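Local coordinates for protein gene activator AphA (Vibrio cholerae, PDB 1YG2) that activates virulence gene expression in the cholera bacterium as a winged helix transcription factor, probably by binding DNA as a dimer, at residues K46-E58 with V68-G80. Residues are numbered along the deposited sequence; the frame is centred on the assembly and turned at random.
Sequences KMGEQGLVTCVLE and VYSITQAGRSALG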
loop_
_atom_site.group_PDB
_atom_site.type_symbol
_atom_site.label_atom_id
_atom_site.label_comp_id
_atom_site.label_asym_id
_atom_site.label_seq_id
_atom_site.Cartn_x
_atom_site.Cartn_y
_atom_site.Cartn_z
ATOM N N LYS A 46 2.728 -17.770 20.720
ATOM C CA LYS A 46 2.993 -16.554 21.489
ATOM C C LYS A 46 1.734 -16.073 22.182
ATOM O O LYS A 46 1.783 -15.572 23.303
ATOM C CB LYS A 46 3.523 -15.428 20.588
ATOM C CG LYS A 46 4.993 -15.557 20.189
ATOM C CD LYS A 46 5.534 -14.258 19.558
ATOM C CE LYS A 46 7.067 -14.311 19.404
ATOM N NZ LYS A 46 7.671 -13.078 18.793
ATOM N N MET A 47 0.597 -16.226 21.517
ATOM C CA MET A 47 -0.676 -15.798 22.093
ATOM C C MET A 47 -1.094 -16.628 23.299
ATOM O O MET A 47 -1.825 -16.150 24.189
ATOM C CB MET A 47 -1.763 -15.851 21.030
ATOM C CG MET A 47 -1.679 -14.689 20.064
ATOM S SD MET A 47 -2.692 -14.912 18.604
ATOM C CE MET A 47 -4.261 -14.694 19.289
ATOM N N GLY A 48 -0.637 -17.876 23.317
ATOM C CA GLY A 48 -0.966 -18.761 24.419
ATOM C C GLY A 48 -0.196 -18.324 25.651
ATOM O O GLY A 48 -0.725 -18.277 26.754
ATOM N N GLU A 49 1.071 -17.995 25.454
ATOM C CA GLU A 49 1.904 -17.553 26.551
ATOM C C GLU A 49 1.427 -16.188 27.026
ATOM O O GLU A 49 1.599 -15.831 28.185
ATOM C CB GLU A 49 3.356 -17.490 26.106
ATOM C CG GLU A 49 4.262 -16.758 27.069
ATOM C CD GLU A 49 5.701 -17.209 26.953
ATOM O OE1 GLU A 49 6.157 -17.455 25.809
ATOM O OE2 GLU A 49 6.374 -17.314 28.006
ATOM N N GLN A 50 0.800 -15.434 26.131
ATOM C CA GLN A 50 0.287 -14.120 26.497
ATOM C C GLN A 50 -1.071 -14.217 27.176
ATOM O O GLN A 50 -1.568 -13.239 27.738
ATOM C CB GLN A 50 0.200 -13.221 25.260
ATOM C CG GLN A 50 1.561 -12.753 24.771
ATOM C CD GLN A 50 1.505 -12.092 23.408
ATOM O OE1 GLN A 50 0.997 -12.666 22.447
ATOM N NE2 GLN A 50 2.028 -10.881 23.319
ATOM N N GLY A 51 -1.669 -15.401 27.129
ATOM C CA GLY A 51 -2.967 -15.587 27.752
ATOM C C GLY A 51 -4.116 -15.000 26.956
ATOM O O GLY A 51 -5.178 -14.764 27.511
ATOM N N LEU A 52 -3.905 -14.759 25.662
ATOM C CA LEU A 52 -4.943 -14.205 24.790
ATOM C C LEU A 52 -5.819 -15.320 24.240
ATOM O O LEU A 52 -6.933 -15.076 23.776
ATOM C CB LEU A 52 -4.315 -13.450 23.618
ATOM C CG LEU A 52 -3.342 -12.329 23.996
ATOM C CD1 LEU A 52 -2.778 -11.677 22.732
ATOM C CD2 LEU A 52 -4.078 -11.315 24.860
ATOM N N VAL A 53 -5.290 -16.539 24.271
ATOM C CA VAL A 53 -6.011 -17.721 23.810
ATOM C C VAL A 53 -5.656 -18.895 24.722
ATOM O O VAL A 53 -4.598 -18.897 25.347
ATOM C CB VAL A 53 -5.628 -18.099 22.348
ATOM C CG1 VAL A 53 -5.873 -16.912 21.417
ATOM C CG2 VAL A 53 -4.175 -18.552 22.286
ATOM N N THR A 54 -6.552 -19.875 24.816
ATOM C CA THR A 54 -6.318 -21.071 25.626
ATOM C C THR A 54 -6.648 -22.290 24.781
ATOM O O THR A 54 -7.108 -22.152 23.649
ATOM C CB THR A 54 -7.191 -21.111 26.907
ATOM O OG1 THR A 54 -8.578 -20.990 26.566
ATOM C CG2 THR A 54 -6.804 -19.992 27.846
ATOM N N CYS A 55 -6.410 -23.476 25.330
ATOM C CA CYS A 55 -6.692 -24.720 24.620
ATOM C C CYS A 55 -7.742 -25.560 25.322
ATOM O O CYS A 55 -7.835 -25.562 26.550
ATOM C CB CYS A 55 -5.425 -25.549 24.472
ATOM S SG CYS A 55 -4.304 -24.926 23.252
ATOM N N VAL A 56 -8.523 -26.281 24.525
ATOM C CA VAL A 56 -9.577 -27.150 25.037
ATOM C C VAL A 56 -9.525 -28.475 24.279
ATOM O O VAL A 56 -8.856 -28.583 23.249
ATOM C CB VAL A 56 -10.964 -26.504 24.837
ATOM C CG1 VAL A 56 -12.035 -27.341 25.513
ATOM C CG2 VAL A 56 -10.958 -25.087 25.392
ATOM N N LEU A 57 -10.232 -29.482 24.782
ATOM C CA LEU A 57 -10.250 -30.794 24.137
ATOM C C LEU A 57 -11.573 -31.094 23.442
ATOM O O LEU A 57 -11.654 -31.087 22.212
ATOM C CB LEU A 57 -9.952 -31.889 25.163
ATOM C CG LEU A 57 -8.579 -31.811 25.831
ATOM C CD1 LEU A 57 -8.457 -32.928 26.858
ATOM C CD2 LEU A 57 -7.477 -31.913 24.778
ATOM N N GLU A 58 -12.608 -31.363 24.233
ATOM C CA GLU A 58 -13.928 -31.677 23.693
ATOM C C GLU A 58 -13.907 -33.034 22.990
ATOM O O GLU A 58 -14.831 -33.837 23.125
ATOM C CB GLU A 58 -14.361 -30.595 22.702
ATOM C CG GLU A 58 -14.116 -29.184 23.192
ATOM C CD GLU A 58 -14.574 -28.146 22.193
ATOM O OE1 GLU A 58 -14.173 -28.244 21.011
ATOM O OE2 GLU A 58 -15.329 -27.231 22.591
ATOM N N VAL A 68 -8.494 -27.792 20.233
ATOM C CA VAL A 68 -9.350 -26.637 19.983
ATOM C C VAL A 68 -8.913 -25.360 20.705
ATOM O O VAL A 68 -8.840 -25.322 21.932
ATOM C CB VAL A 68 -10.809 -26.924 20.388
ATOM C CG1 VAL A 68 -11.603 -25.629 20.393
ATOM C CG2 VAL A 68 -11.434 -27.912 19.416
ATOM N N TYR A 69 -8.632 -24.313 19.937
ATOM C CA TYR A 69 -8.231 -23.044 20.524
ATOM C C TYR A 69 -9.463 -22.213 20.837
ATOM O O TYR A 69 -10.476 -22.304 20.147
ATOM C CB TYR A 69 -7.319 -22.266 19.574
ATOM C CG TYR A 69 -5.944 -22.864 19.427
ATOM C CD1 TYR A 69 -5.653 -23.747 18.390
ATOM C CD2 TYR A 69 -4.938 -22.565 20.343
ATOM C CE1 TYR A 69 -4.392 -24.316 18.269
ATOM C CE2 TYR A 69 -3.675 -23.129 20.233
ATOM C CZ TYR A 69 -3.407 -24.003 19.193
ATOM O OH TYR A 69 -2.152 -24.564 19.075
ATOM N N SER A 70 -9.373 -21.405 21.883
ATOM C CA SER A 70 -10.484 -20.561 22.288
ATOM C C SER A 70 -9.953 -19.198 22.722
ATOM O O SER A 70 -8.874 -19.112 23.308
ATOM C CB SER A 70 -11.227 -21.223 23.448
ATOM O OG SER A 70 -12.339 -20.446 23.841
ATOM N N ILE A 71 -10.699 -18.135 22.437
ATOM C CA ILE A 71 -10.260 -16.793 22.829
ATOM C C ILE A 71 -10.561 -16.565 24.313
ATOM O O ILE A 71 -11.582 -17.036 24.816
ATOM C CB ILE A 71 -10.976 -15.707 22.003
ATOM C CG1 ILE A 71 -10.262 -14.363 22.181
ATOM C CG2 ILE A 71 -12.441 -15.592 22.431
ATOM C CD1 ILE A 71 -10.838 -13.242 21.329
ATOM N N THR A 72 -9.673 -15.865 25.019
ATOM C CA THR A 72 -9.892 -15.593 26.443
ATOM C C THR A 72 -10.385 -14.168 26.620
ATOM O O THR A 72 -10.411 -13.398 25.664
ATOM C CB THR A 72 -8.603 -15.730 27.262
ATOM O OG1 THR A 72 -7.659 -14.736 26.834
ATOM C CG2 THR A 72 -8.006 -17.122 27.096
ATOM N N GLN A 73 -10.778 -13.818 27.837
ATOM C CA GLN A 73 -11.258 -12.469 28.102
ATOM C C GLN A 73 -10.168 -11.462 27.751
ATOM O O GLN A 73 -10.455 -10.371 27.248
ATOM C CB GLN A 73 -11.648 -12.308 29.573
ATOM C CG GLN A 73 -12.091 -10.893 29.922
ATOM C CD GLN A 73 -13.233 -10.422 29.025
ATOM O OE1 GLN A 73 -14.012 -11.235 28.534
ATOM N NE2 GLN A 73 -13.344 -9.113 28.820
ATOM N N ALA A 74 -8.916 -11.828 28.016
ATOM C CA ALA A 74 -7.788 -10.950 27.706
ATOM C C ALA A 74 -7.719 -10.801 26.189
ATOM O O ALA A 74 -7.516 -9.705 25.666
ATOM C CB ALA A 74 -6.487 -11.545 28.230
ATOM N N GLY A 75 -7.890 -11.920 25.490
ATOM C CA GLY A 75 -7.875 -11.890 24.038
ATOM C C GLY A 75 -8.997 -10.985 23.543
ATOM O O GLY A 75 -8.808 -10.179 22.631
ATOM N N ARG A 76 -10.170 -11.097 24.155
ATOM C CA ARG A 76 -11.299 -10.270 23.745
ATOM C C ARG A 76 -11.027 -8.795 24.022
ATOM O O ARG A 76 -11.376 -7.918 23.222
ATOM C CB ARG A 76 -12.585 -10.721 24.457
ATOM C CG ARG A 76 -13.147 -12.056 23.939
ATOM C CD ARG A 76 -14.576 -12.303 24.426
ATOM N NE ARG A 76 -14.629 -12.692 25.833
ATOM C CZ ARG A 76 -14.359 -13.913 26.289
ATOM N NH1 ARG A 76 -14.021 -14.882 25.449
ATOM N NH2 ARG A 76 -14.407 -14.161 27.592
ATOM N N SER A 77 -10.382 -8.525 25.146
ATOM C CA SER A 77 -10.065 -7.156 25.518
ATOM C C SER A 77 -9.064 -6.550 24.531
ATOM O O SER A 77 -9.211 -5.404 24.116
ATOM C CB SER A 77 -9.506 -7.123 26.946
ATOM O OG SER A 77 -9.127 -5.814 27.313
ATOM N N ALA A 78 -8.052 -7.321 24.145
ATOM C CA ALA A 78 -7.043 -6.836 23.203
ATOM C C ALA A 78 -7.640 -6.587 21.814
ATOM O O ALA A 78 -7.249 -5.643 21.124
ATOM C CB ALA A 78 -5.886 -7.843 23.099
ATOM N N LEU A 79 -8.574 -7.443 21.405
ATOM C CA LEU A 79 -9.218 -7.295 20.101
ATOM C C LEU A 79 -10.017 -5.991 20.104
ATOM O O LEU A 79 -9.974 -5.223 19.146
ATOM C CB LEU A 79 -10.147 -8.489 19.817
ATOM C CG LEU A 79 -10.876 -8.522 18.470
ATOM C CD1 LEU A 79 -9.866 -8.617 17.324
ATOM C CD2 LEU A 79 -11.830 -9.710 18.439
ATOM N N GLY A 80 -10.742 -5.744 21.191
ATOM C CA GLY A 80 -11.529 -4.525 21.294
ATOM C C GLY A 80 -10.662 -3.278 21.287
ATOM O O GLY A 80 -10.995 -2.295 20.639
#
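T72 meets G51 and L52 at the dense end of this contact, where one hydroxyl serves two segments at once. T72 OG1 donates to G51 O over 2.6 Å and accepts from G75 N at 3.1 Å, the second being the capping bond of T72, the N-cap residue of helix 73-84. A first torsion of 64° sets OG1 between its own backbone N and carbonyl carbon, within reach of both partners. G51, with positive phi, ends helix 37-49 in a Schellman motif, and thus the close of one helix is fastened to the start of the next. L52 O takes a nearly straight bond from T72 N, which stands above the carbonyl plane, and also a CA-H...O contact from G75 CA at 3.3 Å. The CD2 branch of L52 lies against the methyls of A74 and A78, while T72 CG2 is pressed on T54 CG2 at 3.2 Å, tighter than ordinary van der Waals contact. The two-stranded antiparallel hairpin between these helices, strands 53-55 and 69-71, is the wing of the winged helix domain, within the PadR-like region. T54 and S70 form a hydrogen-bonded pair through two backbone bonds, T54 N to S70 O being 2.9 Å long, and S70 OG turns to D15. On the other face, beside V53 and I71, C55 SG approaches the Y69 ring obliquely, a sulfur-aromatic contact with 4.2 Å between SG and the ring centroid; the backbone of Y69 is bonded to A16, which ties the wing to the loop after helix 3-13. Toward the exposed wing tip, V56 and V68 still exchange backbone bonds, V56 N lying in the carbonyl plane of V68, but their side chains touch loosely, CB to CB 4.5 Å. The E58 carboxylate reaches across V68, OE1 3.2 Å from CG2, an uncertain contact because E58, like L57, is poorly ordered, and 59-67 beyond are unmodelled.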